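Adenylate kinase (Desulfovibrio gigas, PDB 2XB4) probably catalyses the reversible transfer of the terminal phosphate of ATP to AMP, giving two ADP, and carries a bound metal ion. Local coordinates at residues R126-N137 with V150-R161. Residues are numbered along the deposited sequence; the frame is centred on the assembly and turned at random.
With ZN (zinc ion), chain B; SRT (S,R meso-tartaric acid), chain C; SRT (S,R meso-tartaric acid), chain D.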
loop_
_atom_site.group_PDB
_atom_site.type_symbol
_atom_site.label_atom_id
_atom_site.label_comp_id
_atom_site.label_asym_id
_atom_site.label_seq_id
_atom_site.Cartn_x
_atom_site.Cartn_y
_atom_site.Cartn_z
ATOM N N ARG A 126 3.702 11.973 7.684
ATOM C CA ARG A 126 2.539 12.048 6.772
ATOM C C ARG A 126 1.522 10.932 7.051
ATOM O O ARG A 126 1.921 9.755 7.220
ATOM C CB ARG A 126 3.012 11.858 5.331
ATOM C CG ARG A 126 4.019 12.977 4.751
ATOM C CD ARG A 126 4.713 12.477 3.467
ATOM N NE ARG A 126 5.499 13.574 2.894
ATOM C CZ ARG A 126 6.483 13.418 2.002
ATOM N NH1 ARG A 126 6.769 12.191 1.558
ATOM N NH2 ARG A 126 7.169 14.495 1.543
ATOM N N ARG A 127 0.244 11.255 7.017
ATOM C CA ARG A 127 -0.855 10.257 7.224
ATOM C C ARG A 127 -1.820 10.495 6.090
ATOM O O ARG A 127 -2.111 11.646 5.784
ATOM C CB ARG A 127 -1.577 10.451 8.562
ATOM C CG ARG A 127 -0.598 10.048 9.783
ATOM C CD ARG A 127 -0.213 8.520 9.766
ATOM N NE ARG A 127 0.649 8.148 10.904
ATOM C CZ ARG A 127 1.987 8.237 10.942
ATOM N NH1 ARG A 127 2.681 8.741 9.912
ATOM N NH2 ARG A 127 2.626 7.889 12.068
ATOM N N ILE A 128 -2.231 9.411 5.393
ATOM C CA ILE A 128 -3.084 9.587 4.206
ATOM C C ILE A 128 -4.506 9.262 4.604
ATOM O O ILE A 128 -4.767 8.229 5.234
ATOM C CB ILE A 128 -2.692 8.577 3.105
ATOM C CG1 ILE A 128 -1.213 8.657 2.777
ATOM C CG2 ILE A 128 -3.557 8.818 1.801
ATOM C CD1 ILE A 128 -0.644 10.082 2.850
ATOM N N CYS A 129 -5.450 10.143 4.221
ATOM C CA CYS A 129 -6.857 9.895 4.420
ATOM C C CYS A 129 -7.430 8.869 3.444
ATOM O O CYS A 129 -7.269 8.984 2.207
ATOM C CB CYS A 129 -7.601 11.250 4.278
ATOM S SG CYS A 129 -9.452 11.134 4.401
ATOM N N LYS A 130 -8.143 7.893 3.987
ATOM C CA LYS A 130 -8.812 6.863 3.182
ATOM C C LYS A 130 -9.843 7.438 2.242
ATOM O O LYS A 130 -10.012 6.948 1.118
ATOM C CB LYS A 130 -9.467 5.824 4.108
ATOM C CG LYS A 130 -9.603 4.457 3.401
ATOM C CD LYS A 130 -10.130 3.265 4.297
ATOM C CE LYS A 130 -11.651 3.392 4.666
ATOM N NZ LYS A 130 -12.544 2.253 4.141
ATOM N N ASN A 131 -10.529 8.504 2.673
ATOM C CA ASN A 131 -11.660 9.031 1.869
ATOM C C ASN A 131 -11.146 9.908 0.732
ATOM O O ASN A 131 -11.756 9.931 -0.362
ATOM C CB ASN A 131 -12.622 9.906 2.712
ATOM C CG ASN A 131 -13.365 9.112 3.802
ATOM O OD1 ASN A 131 -13.540 7.900 3.714
ATOM N ND2 ASN A 131 -13.823 9.821 4.815
ATOM N N ASN A 132 -10.101 10.688 1.004
ATOM C CA ASN A 132 -9.582 11.550 -0.063
ATOM C C ASN A 132 -8.095 11.815 0.171
ATOM O O ASN A 132 -7.731 12.484 1.148
ATOM C CB ASN A 132 -10.348 12.888 -0.041
ATOM C CG ASN A 132 -9.979 13.817 -1.246
ATOM O OD1 ASN A 132 -8.869 13.789 -1.755
ATOM N ND2 ASN A 132 -10.923 14.668 -1.644
ATOM N N PRO A 133 -7.223 11.294 -0.711
ATOM C CA PRO A 133 -5.764 11.361 -0.414
ATOM C C PRO A 133 -5.219 12.809 -0.512
ATOM O O PRO A 133 -4.131 13.058 -0.052
ATOM C CB PRO A 133 -5.155 10.453 -1.517
ATOM C CG PRO A 133 -6.126 10.615 -2.730
ATOM C CD PRO A 133 -7.522 10.677 -2.012
ATOM N N ASN A 134 -6.015 13.748 -1.007
ATOM C CA ASN A 134 -5.603 15.177 -1.127
ATOM C C ASN A 134 -5.568 15.817 0.258
ATOM O O ASN A 134 -4.864 16.834 0.405
ATOM C CB ASN A 134 -6.584 16.073 -1.944
ATOM C CG ASN A 134 -6.742 15.664 -3.457
ATOM O OD1 ASN A 134 -5.912 14.935 -4.019
ATOM N ND2 ASN A 134 -7.798 16.216 -4.111
ATOM N N HIS A 135 -6.306 15.271 1.252
ATOM C CA HIS A 135 -6.490 15.970 2.600
ATOM C C HIS A 135 -5.182 15.962 3.428
ATOM O O HIS A 135 -4.812 14.918 3.885
ATOM C CB HIS A 135 -7.595 15.261 3.449
ATOM C CG HIS A 135 -8.990 15.404 2.871
ATOM N ND1 HIS A 135 -10.071 14.682 3.349
ATOM C CD2 HIS A 135 -9.484 16.229 1.913
ATOM C CE1 HIS A 135 -11.157 15.003 2.651
ATOM N NE2 HIS A 135 -10.831 15.954 1.791
ATOM N N PRO A 136 -4.510 17.125 3.621
ATOM C CA PRO A 136 -3.167 17.024 4.258
ATOM C C PRO A 136 -3.242 16.725 5.758
ATOM O O PRO A 136 -3.988 17.398 6.496
ATOM C CB PRO A 136 -2.513 18.425 3.976
ATOM C CG PRO A 136 -3.260 18.985 2.779
ATOM C CD PRO A 136 -4.751 18.469 3.059
ATOM N N ASN A 137 -2.509 15.707 6.212
ATOM C CA ASN A 137 -2.420 15.362 7.647
ATOM C C ASN A 137 -0.970 15.006 7.920
ATOM O O ASN A 137 -0.385 14.243 7.157
ATOM C CB ASN A 137 -3.267 14.127 8.032
ATOM C CG ASN A 137 -4.834 14.416 7.954
ATOM O OD1 ASN A 137 -5.468 14.287 6.855
ATOM N ND2 ASN A 137 -5.440 14.755 9.059
ATOM N N VAL A 150 -7.844 10.456 13.336
ATOM C CA VAL A 150 -8.584 10.631 12.056
ATOM C C VAL A 150 -8.289 11.897 11.297
ATOM O O VAL A 150 -7.699 12.874 11.816
ATOM C CB VAL A 150 -10.169 10.453 12.214
ATOM C CG1 VAL A 150 -10.469 9.064 12.778
ATOM C CG2 VAL A 150 -10.790 11.512 13.144
ATOM N N CYS A 151 -8.701 11.883 10.020
ATOM C CA CYS A 151 -8.431 13.022 9.128
ATOM C C CYS A 151 -8.983 14.333 9.691
ATOM O O CYS A 151 -10.154 14.365 10.070
ATOM C CB CYS A 151 -9.067 12.733 7.738
ATOM S SG CYS A 151 -8.788 14.130 6.611
ATOM N N ARG A 152 -8.167 15.407 9.751
ATOM C CA ARG A 152 -8.583 16.704 10.304
ATOM C C ARG A 152 -9.550 17.445 9.375
ATOM O O ARG A 152 -10.155 18.435 9.775
ATOM C CB ARG A 152 -7.345 17.592 10.491
ATOM C CG ARG A 152 -6.664 17.891 9.095
ATOM C CD ARG A 152 -5.370 18.663 9.247
ATOM N NE ARG A 152 -5.540 19.749 10.201
ATOM C CZ ARG A 152 -5.972 20.949 9.841
ATOM N NH1 ARG A 152 -6.264 21.136 8.523
ATOM N NH2 ARG A 152 -6.122 21.930 10.776
ATOM N N VAL A 153 -9.670 17.003 8.121
ATOM C CA VAL A 153 -10.588 17.667 7.156
ATOM C C VAL A 153 -11.946 16.993 7.208
ATOM O O VAL A 153 -12.959 17.674 7.257
ATOM C CB VAL A 153 -10.062 17.528 5.679
ATOM C CG1 VAL A 153 -11.029 18.240 4.680
ATOM C CG2 VAL A 153 -8.673 18.131 5.515
ATOM N N CYS A 154 -11.988 15.658 7.161
ATOM C CA CYS A 154 -13.284 14.980 6.970
ATOM C C CYS A 154 -13.587 13.873 7.973
ATOM O O CYS A 154 -14.694 13.304 7.937
ATOM C CB CYS A 154 -13.419 14.412 5.538
ATOM S SG CYS A 154 -12.337 12.886 5.339
ATOM N N GLY A 155 -12.647 13.562 8.855
ATOM C CA GLY A 155 -12.843 12.523 9.879
ATOM C C GLY A 155 -12.620 11.114 9.349
ATOM O O GLY A 155 -12.800 10.136 10.074
ATOM N N GLY A 156 -12.133 10.982 8.125
ATOM C CA GLY A 156 -11.828 9.643 7.583
ATOM C C GLY A 156 -10.655 8.980 8.289
ATOM O O GLY A 156 -9.816 9.615 8.934
ATOM N N ALA A 157 -10.582 7.674 8.130
ATOM C CA ALA A 157 -9.451 6.912 8.659
ATOM C C ALA A 157 -8.136 7.339 8.042
ATOM O O ALA A 157 -8.084 7.739 6.852
ATOM C CB ALA A 157 -9.672 5.365 8.473
ATOM N N LEU A 158 -7.052 7.211 8.827
ATOM C CA LEU A 158 -5.679 7.643 8.372
ATOM C C LEU A 158 -4.786 6.418 8.289
ATOM O O LEU A 158 -4.889 5.496 9.108
ATOM C CB LEU A 158 -5.055 8.651 9.395
ATOM C CG LEU A 158 -5.664 10.043 9.275
ATOM C CD1 LEU A 158 -5.045 10.929 10.403
ATOM C CD2 LEU A 158 -5.533 10.674 7.871
ATOM N N SER A 159 -3.878 6.407 7.336
ATOM C CA SER A 159 -2.854 5.366 7.395
ATOM C C SER A 159 -1.520 5.905 7.007
ATOM O O SER A 159 -1.431 6.998 6.436
ATOM C CB SER A 159 -3.271 4.200 6.533
ATOM O OG SER A 159 -3.288 4.593 5.242
ATOM N N ALA A 160 -0.464 5.140 7.300
ATOM C CA ALA A 160 0.859 5.540 6.889
ATOM C C ALA A 160 1.248 4.882 5.553
ATOM O O ALA A 160 0.750 3.791 5.255
ATOM C CB ALA A 160 1.866 5.224 8.004
ATOM N N ARG A 161 2.138 5.503 4.774
ATOM C CA ARG A 161 2.632 4.817 3.547
ATOM C C ARG A 161 3.975 4.192 3.856
ATOM O O ARG A 161 4.839 4.847 4.437
ATOM C CB ARG A 161 2.855 5.823 2.409
ATOM C CG ARG A 161 1.612 6.688 2.072
ATOM C CD ARG A 161 1.866 7.539 0.784
ATOM N NE ARG A 161 3.042 8.469 0.887
ATOM C CZ ARG A 161 3.529 9.152 -0.171
ATOM N NH1 ARG A 161 3.008 8.940 -1.420
ATOM N NH2 ARG A 161 4.581 9.980 -0.002
HETATM ZN ZN ZN B . -10.084 13.316 4.844
HETATM O O1 SRT C . -14.249 12.181 -3.067
HETATM O O11 SRT C . -13.668 13.475 -1.302
HETATM C C1 SRT C . -14.215 12.478 -1.842
HETATM C C2 SRT C . -15.162 11.614 -1.129
HETATM O O2 SRT C . -15.037 10.209 -1.234
HETATM C C3 SRT C . -16.058 12.244 -0.124
HETATM O O3 SRT C . -17.013 12.479 -1.191
HETATM C C4 SRT C . -16.640 11.281 0.822
HETATM O O4 SRT C . -15.997 11.060 1.860
HETATM O O41 SRT C . -17.724 10.763 0.532
HETATM O O1 SRT D . 8.208 17.106 0.912
HETATM O O11 SRT D . 7.216 17.805 -0.999
HETATM C C1 SRT D . 8.095 17.191 -0.340
HETATM C C2 SRT D . 9.326 16.678 -0.952
HETATM O O2 SRT D . 9.761 15.367 -0.647
HETATM C C3 SRT D . 9.930 17.462 -2.062
HETATM O O3 SRT D . 10.685 18.202 -1.066
HETATM C C4 SRT D . 10.872 16.684 -2.879
HETATM O O4 SRT D . 10.398 16.084 -3.857
HETATM O O41 SRT D . 12.063 16.681 -2.551
HETATM O O HOH W 1 3.163 8.025 5.600
HETATM O O HOH W 2 -5.392 5.809 4.184
HETATM O O HOH W 3 -12.517 6.365 6.209
HETATM O O HOH W 4 -5.311 19.924 6.359
#
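Cys154 SG is gripped from several sides. It binds zinc, and it accepts a hydrogen bond from Asn131 ND2 at 3.4 Å across the contact and a weak one from Gly156 N. Cys129 SG and Cys151 SG also bind zinc, and His135 ND1 completes the site at 2.0 Å from the zinc ion. Cys151 SG takes two N-H groups, from Val153 and Cys154, and Cys129 SG takes one from Asn132. These donors probably offset part of the negative charge on the thiolates. The His135 ring is sandwiched: Val153 CG1 sits over the centre of one face, 3.6 Å from the centroid of the His135 ring, as a CH-pi contact, and Asn132 CB covers the opposite face toward the rim. The far nitrogen, NE2, is hydrogen-bonded to Thr15 OG1 of the second subunit. This three-cysteine, one-histidine site belongs to the LID domain, as in other metal-containing adenylate kinases. The metal joins strand 128-129 and the turn after it to the 151-154 loop, beside a two-stranded antiparallel ladder. There Ile128 N donates to Ser159 O at 2.7 Å, nearly straight at 171°. Ile128 CG1, held anti to its carbonyl carbon (chi1 -54°), is the branch that meets Arg161 CG at 3.5 Å. Arg126 NH1 and Arg161 NH2, both donors, lie 3.5 Å apart without bonding. Asp164 forms salt bridges to both arginines, and O1 of the chain D tartrate lies at the edge of the Arg126 guanidinium, 2.9 Å from Arg126 NH2.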